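Local atomic coordinates of alternansucrase (Leuconostoc mesenteroides, PDB entry 6HVG), a protein that is a multidomain member of glycosyl hydrolase family 70, combining a domain of the TIM-barrel clan and a bound calcium ion with repeats of the cell-wall-binding type. Residues L410-I421 with S431-T442; G1308-I1316 with Y1324-M1332. One frame throughout, in Å; residues are numbered along the deposited sequence.

Contact 1: L410-I421 with S431-T442; sequences LTADTWYRPTDI and STETDMRPLLMT
A minimal antiparallel sheet, strand 415-416 against strand 437-438, joins the two segments; the hairpin 420-423/427-430 lies between these strands in sequence. Tyr-416 and Arg-437 form the hydrogen-bonded pair, Tyr-416 N donating to Arg-437 O (2.6 Å) and Arg-437 N to Tyr-416 O (2.7 Å). Two residues further along, past the non-hydrogen-bonded pair Trp-415/Pro-438, Leu-439 N donates to Thr-414 O. The Trp-415 indole lies flat along Pro-438: CD of the proline sits 3.7 Å from the centroid of the six-membered ring, only 6° off its normal, a CH-pi contact over the face. Leu-501 of helix 499-511 packs on both residues. The phenol of Tyr-416 passes Leu-439, whose CD1 meets its CD1, and its OH accepts from Thr-442 OG1 at 3.0 Å while also bonding to the carbonyl of Asn-393. On the same side as Tyr-416, Arg-437 bends at chi2 (-68°), its guanidinium covered centrally on one face by Ile-421 CD1 and salt-bridged to Glu-489 of helix 474-495. Beyond the strands, Arg-417 stretches out fully and reaches Ser-431 side-on: NE donates to OG (3.3 Å), 29° out of the guanidinium plane, and NH2 to the carbonyl oxygen within that plane. Ser-431 OG in turn lies 2.6 Å from Pro-418 O and 2.9 Å from Thr-419 O, and Ser-431 N donates to Thr-419 O.

Contact 2: G1308-I1316 with Y1324-M1332; sequences GYQAKDTFI and YYFDKDGYM
Asp-1313 and Thr-1314 both face Phe-1326 in a G1 beta bulge, with Asp-1313 at positive backbone angles (phi 56°). Phe-1326 O takes Thr-1314 N in its carbonyl plane at 3.1 Å and Asp-1313 N only weakly. Asp-1313 N donates also to Asp-1327 O (3.1 Å), arriving from above that carbonyl plane; Gly-1330 N closes the type I turn 1327-1330 on the same oxygen from the opposite face. With its CG anti to the backbone N (chi1 -174°), Asp-1313 lies alongside Tyr-1325, and its OD1 receives the phenol OH through the anti lone pair at 3.0 Å, carboxylate and ring nearly perpendicular. This is the beta hairpin 1314-1317/1323-1326 of a putative cell wall binding repeat, paired further along by reciprocal bonds between Ile-1316 and Tyr-1324. On one side of the hairpin, Tyr-1325 CB sits over the face of Phe-1315, 4.1 Å from the ring centroid, and the two rings meet obliquely at 46°. On the other, the Phe-1326 ring is held between Ala-1311 CB and Met-1332 CA on opposite faces, with Ile-1316 CG1 4.0 Å from its CD1. A water lies 2.7 Å from Ala-1311 O and 2.6 Å from Gly-1330 O, and accepts from Gln-1310 NE2.

Contacts 1 and 2 follow one another along the chain and lie on the same side of its centre, with their own centres about 30 Å apart and nearest atoms about 11 Å apart. They do not touch, but residues 1260-1266 run to both: Leu-410 and Asp-413 of contact 1 bond to Leu-1262 and Tyr-1260, whereas Lys-1312 and Thr-1314 of contact 2 bond to Ala-1266 and Trp-1265. A second common neighbour is the region around Leu-1283 and Leu-1285, touched by Tyr-1309 and Tyr-416 respectively. Neither contact supplies a ligand to the calcium ion, which is bound by Glu-575, Asp-581, Asn-625 and Asp-1159. The centres of contacts 1 and 2 lie about 41 and 42 Å from the centre of the chain.

Contact 1: L410-I421 with S431-T442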
loop_
_atom_site.group_PDB
_atom_site.type_symbol
_atom_site.label_atom_id
_atom_site.label_comp_id
_atom_site.label_asym_id
_atom_site.label_seq_id
_atom_site.Cartn_x
_atom_site.Cartn_y
_atom_site.Cartn_z
ATOM N N LEU A 410 -5.731 29.303 15.065
ATOM C CA LEU A 410 -5.827 28.607 16.331
ATOM C C LEU A 410 -6.134 27.143 16.105
ATOM O O LEU A 410 -6.677 26.789 15.085
ATOM C CB LEU A 410 -6.939 29.205 17.193
ATOM C CG LEU A 410 -6.976 30.716 17.387
ATOM C CD1 LEU A 410 -8.102 31.060 18.328
ATOM C CD2 LEU A 410 -5.662 31.252 17.922
ATOM N N THR A 411 -5.804 26.306 17.080
ATOM C CA THR A 411 -6.039 24.879 16.994
ATOM C C THR A 411 -6.836 24.393 18.200
ATOM O O THR A 411 -6.937 25.080 19.181
ATOM C CB THR A 411 -4.688 24.080 16.858
ATOM O OG1 THR A 411 -3.844 24.280 17.997
ATOM C CG2 THR A 411 -3.911 24.521 15.625
ATOM N N ALA A 412 -7.376 23.189 18.121
ATOM C CA ALA A 412 -8.170 22.626 19.216
ATOM C C ALA A 412 -7.402 22.584 20.561
ATOM O O ALA A 412 -7.982 22.799 21.630
ATOM C CB ALA A 412 -8.655 21.226 18.844
ATOM N N ASP A 413 -6.101 22.315 20.491
ATOM C CA ASP A 413 -5.253 22.183 21.681
ATOM C C ASP A 413 -4.503 23.473 22.007
ATOM O O ASP A 413 -3.553 23.485 22.797
ATOM C CB ASP A 413 -4.262 21.029 21.488
ATOM C CG ASP A 413 -3.381 21.210 20.253
ATOM O OD1 ASP A 413 -3.540 22.205 19.523
ATOM O OD2 ASP A 413 -2.530 20.357 20.016
ATOM N N THR A 414 -4.925 24.581 21.390
ATOM C CA THR A 414 -4.419 25.927 21.728
ATOM C C THR A 414 -4.683 26.264 23.174
ATOM O O THR A 414 -5.772 26.007 23.694
ATOM C CB THR A 414 -5.098 27.026 20.875
ATOM O OG1 THR A 414 -4.523 27.055 19.572
ATOM C CG2 THR A 414 -4.896 28.414 21.488
ATOM N N TRP A 415 -3.668 26.839 23.811
ATOM C CA TRP A 415 -3.799 27.485 25.098
ATOM C C TRP A 415 -3.647 28.986 24.878
ATOM O O TRP A 415 -2.926 29.410 23.966
ATOM C CB TRP A 415 -2.727 26.964 26.059
ATOM C CG TRP A 415 -2.982 25.569 26.567
ATOM C CD1 TRP A 415 -3.492 24.512 25.862
ATOM C CD2 TRP A 415 -2.724 25.079 27.888
ATOM N NE1 TRP A 415 -3.593 23.421 26.667
ATOM C CE2 TRP A 415 -3.123 23.740 27.916
ATOM C CE3 TRP A 415 -2.203 25.647 29.049
ATOM C CZ2 TRP A 415 -3.016 22.948 29.069
ATOM C CZ3 TRP A 415 -2.098 24.859 30.203
ATOM C CH2 TRP A 415 -2.490 23.527 30.192
ATOM N N TYR A 416 -4.339 29.776 25.706
ATOM C CA TYR A 416 -4.301 31.234 25.624
ATOM C C TYR A 416 -4.079 31.852 27.003
ATOM O O TYR A 416 -4.122 31.149 28.014
ATOM C CB TYR A 416 -5.576 31.789 24.965
ATOM C CG TYR A 416 -6.792 31.838 25.851
ATOM C CD1 TYR A 416 -7.411 30.684 26.279
ATOM C CD2 TYR A 416 -7.327 33.060 26.269
ATOM C CE1 TYR A 416 -8.525 30.732 27.100
ATOM C CE2 TYR A 416 -8.450 33.116 27.081
ATOM C CZ TYR A 416 -9.042 31.949 27.492
ATOM O OH TYR A 416 -10.157 31.994 28.301
ATOM N N ARG A 417 -3.828 33.162 27.034
ATOM C CA ARG A 417 -3.631 33.891 28.277
ATOM C C ARG A 417 -4.902 34.641 28.629
ATOM O O ARG A 417 -5.199 35.650 28.001
ATOM C CB ARG A 417 -2.462 34.877 28.144
ATOM C CG ARG A 417 -2.127 35.622 29.434
ATOM C CD ARG A 417 -1.218 36.822 29.213
ATOM N NE ARG A 417 -0.904 37.499 30.480
ATOM C CZ ARG A 417 -0.184 38.613 30.589
ATOM N NH1 ARG A 417 0.300 39.215 29.511
ATOM N NH2 ARG A 417 0.058 39.118 31.790
ATOM N N PRO A 418 -5.664 34.157 29.626
ATOM C CA PRO A 418 -6.837 34.938 30.042
ATOM C C PRO A 418 -6.428 36.174 30.803
ATOM O O PRO A 418 -5.372 36.181 31.393
ATOM C CB PRO A 418 -7.602 33.981 30.974
ATOM C CG PRO A 418 -6.560 33.067 31.491
ATOM C CD PRO A 418 -5.585 32.881 30.354
ATOM N N THR A 419 -7.263 37.201 30.796
ATOM C CA THR A 419 -6.966 38.427 31.524
ATOM C C THR A 419 -6.630 38.139 33.001
ATOM O O THR A 419 -5.590 38.571 33.506
ATOM C CB THR A 419 -8.150 39.422 31.415
ATOM O OG1 THR A 419 -8.384 39.727 30.036
ATOM C CG2 THR A 419 -7.861 40.720 32.165
ATOM N N ASP A 420 -7.525 37.416 33.669
ATOM C CA ASP A 420 -7.355 37.020 35.079
ATOM C C ASP A 420 -7.463 35.495 35.219
ATOM O O ASP A 420 -7.970 34.805 34.321
ATOM C CB ASP A 420 -8.414 37.683 35.986
ATOM C CG ASP A 420 -8.331 39.201 35.994
ATOM O OD1 ASP A 420 -7.301 39.769 36.403
ATOM O OD2 ASP A 420 -9.328 39.840 35.605
ATOM N N ILE A 421 -6.997 34.998 36.361
ATOM C CA ILE A 421 -6.959 33.574 36.655
ATOM C C ILE A 421 -7.619 33.350 38.014
ATOM O O ILE A 421 -7.277 34.007 38.994
ATOM C CB ILE A 421 -5.505 33.066 36.736
ATOM C CG1 ILE A 421 -4.846 33.043 35.346
ATOM C CG2 ILE A 421 -5.452 31.688 37.408
ATOM C CD1 ILE A 421 -5.169 31.822 34.522
ATOM N N SER A 431 -3.238 37.804 35.306
ATOM C CA SER A 431 -2.324 36.760 34.848
ATOM C C SER A 431 -0.934 37.298 34.569
ATOM O O SER A 431 -0.766 38.459 34.170
ATOM C CB SER A 431 -2.858 36.076 33.582
ATOM O OG SER A 431 -3.304 37.033 32.640
ATOM N N THR A 432 0.049 36.414 34.732
ATOM C CA THR A 432 1.435 36.660 34.353
ATOM C C THR A 432 1.708 35.875 33.086
ATOM O O THR A 432 1.196 34.770 32.920
ATOM C CB THR A 432 2.394 36.159 35.439
ATOM O OG1 THR A 432 2.052 34.809 35.779
ATOM C CG2 THR A 432 2.289 37.028 36.674
ATOM N N GLU A 433 2.550 36.421 32.220
ATOM C CA GLU A 433 2.772 35.880 30.869
ATOM C C GLU A 433 2.857 34.353 30.771
ATOM O O GLU A 433 2.460 33.781 29.764
ATOM C CB GLU A 433 4.042 36.505 30.279
ATOM C CG GLU A 433 3.837 37.951 29.825
ATOM C CD GLU A 433 5.091 38.815 29.926
ATOM O OE1 GLU A 433 6.187 38.390 29.493
ATOM O OE2 GLU A 433 4.955 39.925 30.467
ATOM N N THR A 434 3.349 33.702 31.821
ATOM C CA THR A 434 3.442 32.235 31.853
ATOM C C THR A 434 2.116 31.512 32.154
ATOM O O THR A 434 2.029 30.300 31.963
ATOM C CB THR A 434 4.460 31.758 32.914
ATOM O OG1 THR A 434 3.923 31.977 34.229
ATOM C CG2 THR A 434 5.815 32.479 32.765
ATOM N N ASP A 435 1.112 32.234 32.658
ATOM C CA ASP A 435 -0.191 31.647 33.035
ATOM C C ASP A 435 -1.070 31.421 31.815
ATOM O O ASP A 435 -1.969 32.202 31.510
ATOM C CB ASP A 435 -0.933 32.544 34.044
ATOM C CG ASP A 435 -0.332 32.498 35.424
ATOM O OD1 ASP A 435 0.212 31.442 35.800
ATOM O OD2 ASP A 435 -0.382 33.534 36.127
ATOM N N MET A 436 -0.797 30.335 31.119
ATOM C CA MET A 436 -1.512 29.995 29.900
ATOM C C MET A 436 -2.575 28.985 30.279
ATOM O O MET A 436 -2.361 28.155 31.158
ATOM C CB MET A 436 -0.542 29.425 28.862
ATOM C CG MET A 436 0.402 30.476 28.314
ATOM S SD MET A 436 -0.439 31.464 27.052
ATOM C CE MET A 436 0.940 32.278 26.258
ATOM N N ARG A 437 -3.737 29.065 29.650
ATOM C CA ARG A 437 -4.812 28.127 29.930
ATOM C C ARG A 437 -5.404 27.612 28.617
ATOM O O ARG A 437 -5.326 28.283 27.602
ATOM C CB ARG A 437 -5.903 28.795 30.780
ATOM C CG ARG A 437 -5.544 29.006 32.249
ATOM C CD ARG A 437 -5.443 27.676 32.995
ATOM N NE ARG A 437 -5.142 27.791 34.429
ATOM C CZ ARG A 437 -3.945 28.077 34.937
ATOM N NH1 ARG A 437 -2.909 28.330 34.133
ATOM N NH2 ARG A 437 -3.782 28.167 36.250
ATOM N N PRO A 438 -5.991 26.406 28.625
ATOM C CA PRO A 438 -6.546 25.846 27.403
ATOM C C PRO A 438 -7.771 26.601 26.950
ATOM O O PRO A 438 -8.657 26.889 27.750
ATOM C CB PRO A 438 -6.932 24.398 27.786
ATOM C CG PRO A 438 -6.953 24.371 29.245
ATOM C CD PRO A 438 -6.086 25.475 29.755
ATOM N N LEU A 439 -7.837 26.865 25.654
ATOM C CA LEU A 439 -8.975 27.509 25.051
ATOM C C LEU A 439 -10.270 26.777 25.379
ATOM O O LEU A 439 -11.311 27.397 25.602
ATOM C CB LEU A 439 -8.782 27.572 23.532
ATOM C CG LEU A 439 -9.752 28.450 22.742
ATOM C CD1 LEU A 439 -9.708 29.912 23.157
ATOM C CD2 LEU A 439 -9.434 28.325 21.273
ATOM N N LEU A 440 -10.218 25.454 25.398
ATOM C CA LEU A 440 -11.400 24.635 25.664
ATOM C C LEU A 440 -11.928 24.678 27.111
ATOM O O LEU A 440 -12.970 24.079 27.410
ATOM C CB LEU A 440 -11.142 23.180 25.247
ATOM C CG LEU A 440 -10.895 22.893 23.753
ATOM C CD1 LEU A 440 -10.517 21.437 23.537
ATOM C CD2 LEU A 440 -12.125 23.227 22.921
ATOM N N MET A 441 -11.233 25.394 27.989
ATOM C CA MET A 441 -11.739 25.689 29.338
ATOM C C MET A 441 -12.844 26.747 29.303
ATOM O O MET A 441 -13.677 26.796 30.207
ATOM C CB MET A 441 -10.580 26.151 30.246
ATOM C CG MET A 441 -10.909 26.282 31.737
ATOM S SD MET A 441 -9.501 26.811 32.759
ATOM C CE MET A 441 -9.344 28.533 32.286
ATOM N N THR A 442 -12.837 27.571 28.250
ATOM C CA THR A 442 -13.659 28.769 28.120
ATOM C C THR A 442 -14.486 28.848 26.836
ATOM O O THR A 442 -15.518 29.507 26.811
ATOM C CB THR A 442 -12.740 29.997 28.192
ATOM O OG1 THR A 442 -12.163 30.057 29.510
ATOM C CG2 THR A 442 -13.505 31.303 27.903
#

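Contact 2: G1308-I1316 with Y1324-M1332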
loop_
_atom_site.group_PDB
_atom_site.type_symbol
_atom_site.label_atom_id
_atom_site.label_comp_id
_atom_site.label_asym_id
_atom_site.label_seq_id
_atom_site.Cartn_x
_atom_site.Cartn_y
_atom_site.Cartn_z
ATOM N N GLY A 1308 -21.014 33.976 18.837
ATOM C CA GLY A 1308 -21.796 35.193 18.756
ATOM C C GLY A 1308 -22.088 35.768 17.392
ATOM O O GLY A 1308 -22.510 36.911 17.317
ATOM N N TYR A 1309 -21.897 35.005 16.323
ATOM C CA TYR A 1309 -22.074 35.553 14.963
ATOM C C TYR A 1309 -23.254 34.927 14.252
ATOM O O TYR A 1309 -23.612 33.785 14.533
ATOM C CB TYR A 1309 -20.833 35.346 14.146
ATOM C CG TYR A 1309 -19.610 35.939 14.768
ATOM C CD1 TYR A 1309 -19.369 37.297 14.703
ATOM C CD2 TYR A 1309 -18.661 35.128 15.411
ATOM C CE1 TYR A 1309 -18.215 37.854 15.251
ATOM C CE2 TYR A 1309 -17.501 35.674 15.974
ATOM C CZ TYR A 1309 -17.290 37.045 15.890
ATOM O OH TYR A 1309 -16.176 37.621 16.442
ATOM N N GLN A 1310 -23.885 35.686 13.363
ATOM C CA GLN A 1310 -25.054 35.219 12.657
ATOM C C GLN A 1310 -24.706 34.260 11.541
ATOM O O GLN A 1310 -23.747 34.479 10.813
ATOM C CB GLN A 1310 -25.828 36.396 12.075
ATOM C CG GLN A 1310 -27.269 36.016 11.711
ATOM C CD GLN A 1310 -28.042 37.124 11.045
ATOM O OE1 GLN A 1310 -27.546 38.239 10.914
ATOM N NE2 GLN A 1310 -29.263 36.817 10.600
ATOM N N ALA A 1311 -25.506 33.203 11.413
ATOM C CA ALA A 1311 -25.332 32.214 10.355
ATOM C C ALA A 1311 -25.836 32.779 9.048
ATOM O O ALA A 1311 -27.015 33.085 8.903
ATOM C CB ALA A 1311 -26.098 30.930 10.697
ATOM N N LYS A 1312 -24.943 32.910 8.088
ATOM C CA LYS A 1312 -25.299 33.284 6.714
ATOM C C LYS A 1312 -24.586 32.388 5.740
ATOM O O LYS A 1312 -23.377 32.203 5.852
ATOM C CB LYS A 1312 -24.889 34.728 6.386
ATOM C CG LYS A 1312 -25.488 35.751 7.303
ATOM C CD LYS A 1312 -25.268 37.161 6.791
ATOM C CE LYS A 1312 -26.033 38.136 7.672
ATOM N NZ LYS A 1312 -25.851 39.545 7.267
ATOM N N ASP A 1313 -25.342 31.842 4.784
ATOM C CA ASP A 1313 -24.797 31.035 3.697
ATOM C C ASP A 1313 -23.989 29.879 4.280
ATOM O O ASP A 1313 -22.789 29.771 4.069
ATOM C CB ASP A 1313 -23.962 31.922 2.769
ATOM C CG ASP A 1313 -23.466 31.198 1.534
ATOM O OD1 ASP A 1313 -24.127 30.232 1.082
ATOM O OD2 ASP A 1313 -22.412 31.646 1.006
ATOM N N THR A 1314 -24.672 29.053 5.059
ATOM C CA THR A 1314 -24.025 27.977 5.778
ATOM C C THR A 1314 -25.041 26.967 6.271
ATOM O O THR A 1314 -26.199 27.295 6.478
ATOM C CB THR A 1314 -23.239 28.504 6.975
ATOM O OG1 THR A 1314 -22.351 27.502 7.440
ATOM C CG2 THR A 1314 -24.160 28.877 8.102
ATOM N N PHE A 1315 -24.589 25.742 6.453
ATOM C CA PHE A 1315 -25.412 24.681 7.030
ATOM C C PHE A 1315 -25.136 24.616 8.531
ATOM O O PHE A 1315 -24.014 24.806 8.956
ATOM C CB PHE A 1315 -25.072 23.344 6.374
ATOM C CG PHE A 1315 -25.720 23.140 5.036
ATOM C CD1 PHE A 1315 -25.143 23.615 3.870
ATOM C CD2 PHE A 1315 -26.911 22.449 4.951
ATOM C CE1 PHE A 1315 -25.750 23.386 2.640
ATOM C CE2 PHE A 1315 -27.519 22.224 3.737
ATOM C CZ PHE A 1315 -26.949 22.705 2.586
ATOM N N ILE A 1316 -26.164 24.380 9.319
ATOM C CA ILE A 1316 -26.057 24.400 10.782
ATOM C C ILE A 1316 -26.833 23.229 11.342
ATOM O O ILE A 1316 -27.941 22.911 10.873
ATOM C CB ILE A 1316 -26.655 25.695 11.391
ATOM C CG1 ILE A 1316 -25.855 26.932 10.982
ATOM C CG2 ILE A 1316 -26.703 25.608 12.910
ATOM C CD1 ILE A 1316 -24.483 27.062 11.641
ATOM N N TYR A 1324 -30.022 22.328 9.150
ATOM C CA TYR A 1324 -30.679 23.483 8.529
ATOM C C TYR A 1324 -29.732 24.197 7.568
ATOM O O TYR A 1324 -28.511 24.122 7.725
ATOM C CB TYR A 1324 -31.099 24.468 9.621
ATOM C CG TYR A 1324 -31.920 23.830 10.714
ATOM C CD1 TYR A 1324 -31.305 23.242 11.803
ATOM C CD2 TYR A 1324 -33.300 23.800 10.639
ATOM C CE1 TYR A 1324 -32.038 22.645 12.795
ATOM C CE2 TYR A 1324 -34.050 23.215 11.628
ATOM C CZ TYR A 1324 -33.419 22.638 12.700
ATOM O OH TYR A 1324 -34.175 22.038 13.674
ATOM N N TYR A 1325 -30.297 24.888 6.582
ATOM C CA TYR A 1325 -29.512 25.778 5.738
ATOM C C TYR A 1325 -29.985 27.234 5.903
ATOM O O TYR A 1325 -31.172 27.528 5.812
ATOM C CB TYR A 1325 -29.620 25.368 4.271
ATOM C CG TYR A 1325 -28.892 26.315 3.386
ATOM C CD1 TYR A 1325 -27.507 26.420 3.441
ATOM C CD2 TYR A 1325 -29.564 27.152 2.530
ATOM C CE1 TYR A 1325 -26.831 27.335 2.661
ATOM C CE2 TYR A 1325 -28.887 28.063 1.747
ATOM C CZ TYR A 1325 -27.532 28.151 1.829
ATOM O OH TYR A 1325 -26.851 29.034 1.032
ATOM N N PHE A 1326 -29.034 28.128 6.148
ATOM C CA PHE A 1326 -29.304 29.541 6.265
ATOM C C PHE A 1326 -28.785 30.256 5.028
ATOM O O PHE A 1326 -27.594 30.152 4.705
ATOM C CB PHE A 1326 -28.648 30.117 7.548
ATOM C CG PHE A 1326 -29.321 29.666 8.805
ATOM C CD1 PHE A 1326 -29.107 28.405 9.291
ATOM C CD2 PHE A 1326 -30.200 30.489 9.477
ATOM C CE1 PHE A 1326 -29.744 27.972 10.434
ATOM C CE2 PHE A 1326 -30.838 30.062 10.621
ATOM C CZ PHE A 1326 -30.615 28.802 11.100
ATOM N N ASP A 1327 -29.671 31.007 4.370
ATOM C CA ASP A 1327 -29.354 31.692 3.108
ATOM C C ASP A 1327 -28.433 32.896 3.280
ATOM O O ASP A 1327 -28.037 33.243 4.401
ATOM C CB ASP A 1327 -30.648 32.063 2.356
ATOM C CG ASP A 1327 -31.536 33.074 3.102
ATOM O OD1 ASP A 1327 -31.005 33.933 3.839
ATOM O OD2 ASP A 1327 -32.778 33.024 2.932
ATOM N N LYS A 1328 -28.089 33.526 2.166
ATOM C CA LYS A 1328 -27.252 34.715 2.184
ATOM C C LYS A 1328 -27.794 35.809 3.093
ATOM O O LYS A 1328 -27.022 36.496 3.760
ATOM C CB LYS A 1328 -27.133 35.271 0.780
ATOM C CG LYS A 1328 -26.342 34.452 -0.235
ATOM C CD LYS A 1328 -26.410 35.113 -1.614
ATOM C CE LYS A 1328 -27.836 35.541 -2.035
ATOM N NZ LYS A 1328 -27.895 36.168 -3.380
ATOM N N ASP A 1329 -29.112 35.947 3.148
ATOM C CA ASP A 1329 -29.760 36.980 3.993
ATOM C C ASP A 1329 -29.761 36.688 5.492
ATOM O O ASP A 1329 -30.051 37.560 6.288
ATOM C CB ASP A 1329 -31.193 37.220 3.501
ATOM C CG ASP A 1329 -31.233 37.820 2.087
ATOM O OD1 ASP A 1329 -30.261 38.481 1.685
ATOM O OD2 ASP A 1329 -32.233 37.631 1.376
ATOM N N GLY A 1330 -29.429 35.457 5.861
ATOM C CA GLY A 1330 -29.290 35.050 7.251
ATOM C C GLY A 1330 -30.515 34.331 7.777
ATOM O O GLY A 1330 -30.696 34.228 8.990
ATOM N N TYR A 1331 -31.345 33.811 6.872
ATOM C CA TYR A 1331 -32.614 33.199 7.242
ATOM C C TYR A 1331 -32.660 31.727 6.873
ATOM O O TYR A 1331 -32.298 31.353 5.773
ATOM C CB TYR A 1331 -33.794 33.942 6.576
ATOM C CG TYR A 1331 -34.120 35.267 7.232
ATOM C CD1 TYR A 1331 -34.659 35.308 8.503
ATOM C CD2 TYR A 1331 -33.859 36.480 6.594
ATOM C CE1 TYR A 1331 -34.952 36.507 9.111
ATOM C CE2 TYR A 1331 -34.137 37.685 7.209
ATOM C CZ TYR A 1331 -34.680 37.687 8.460
ATOM O OH TYR A 1331 -34.973 38.876 9.083
ATOM N N MET A 1332 -33.108 30.912 7.808
ATOM C CA MET A 1332 -33.345 29.500 7.588
ATOM C C MET A 1332 -34.265 29.310 6.400
ATOM O O MET A 1332 -35.235 30.046 6.239
ATOM C CB MET A 1332 -33.989 28.912 8.851
ATOM C CG MET A 1332 -34.371 27.463 8.787
ATOM S SD MET A 1332 -35.264 26.919 10.252
ATOM C CE MET A 1332 -33.968 27.029 11.472
HETATM O O HOH W 1 -28.881 33.558 10.764
#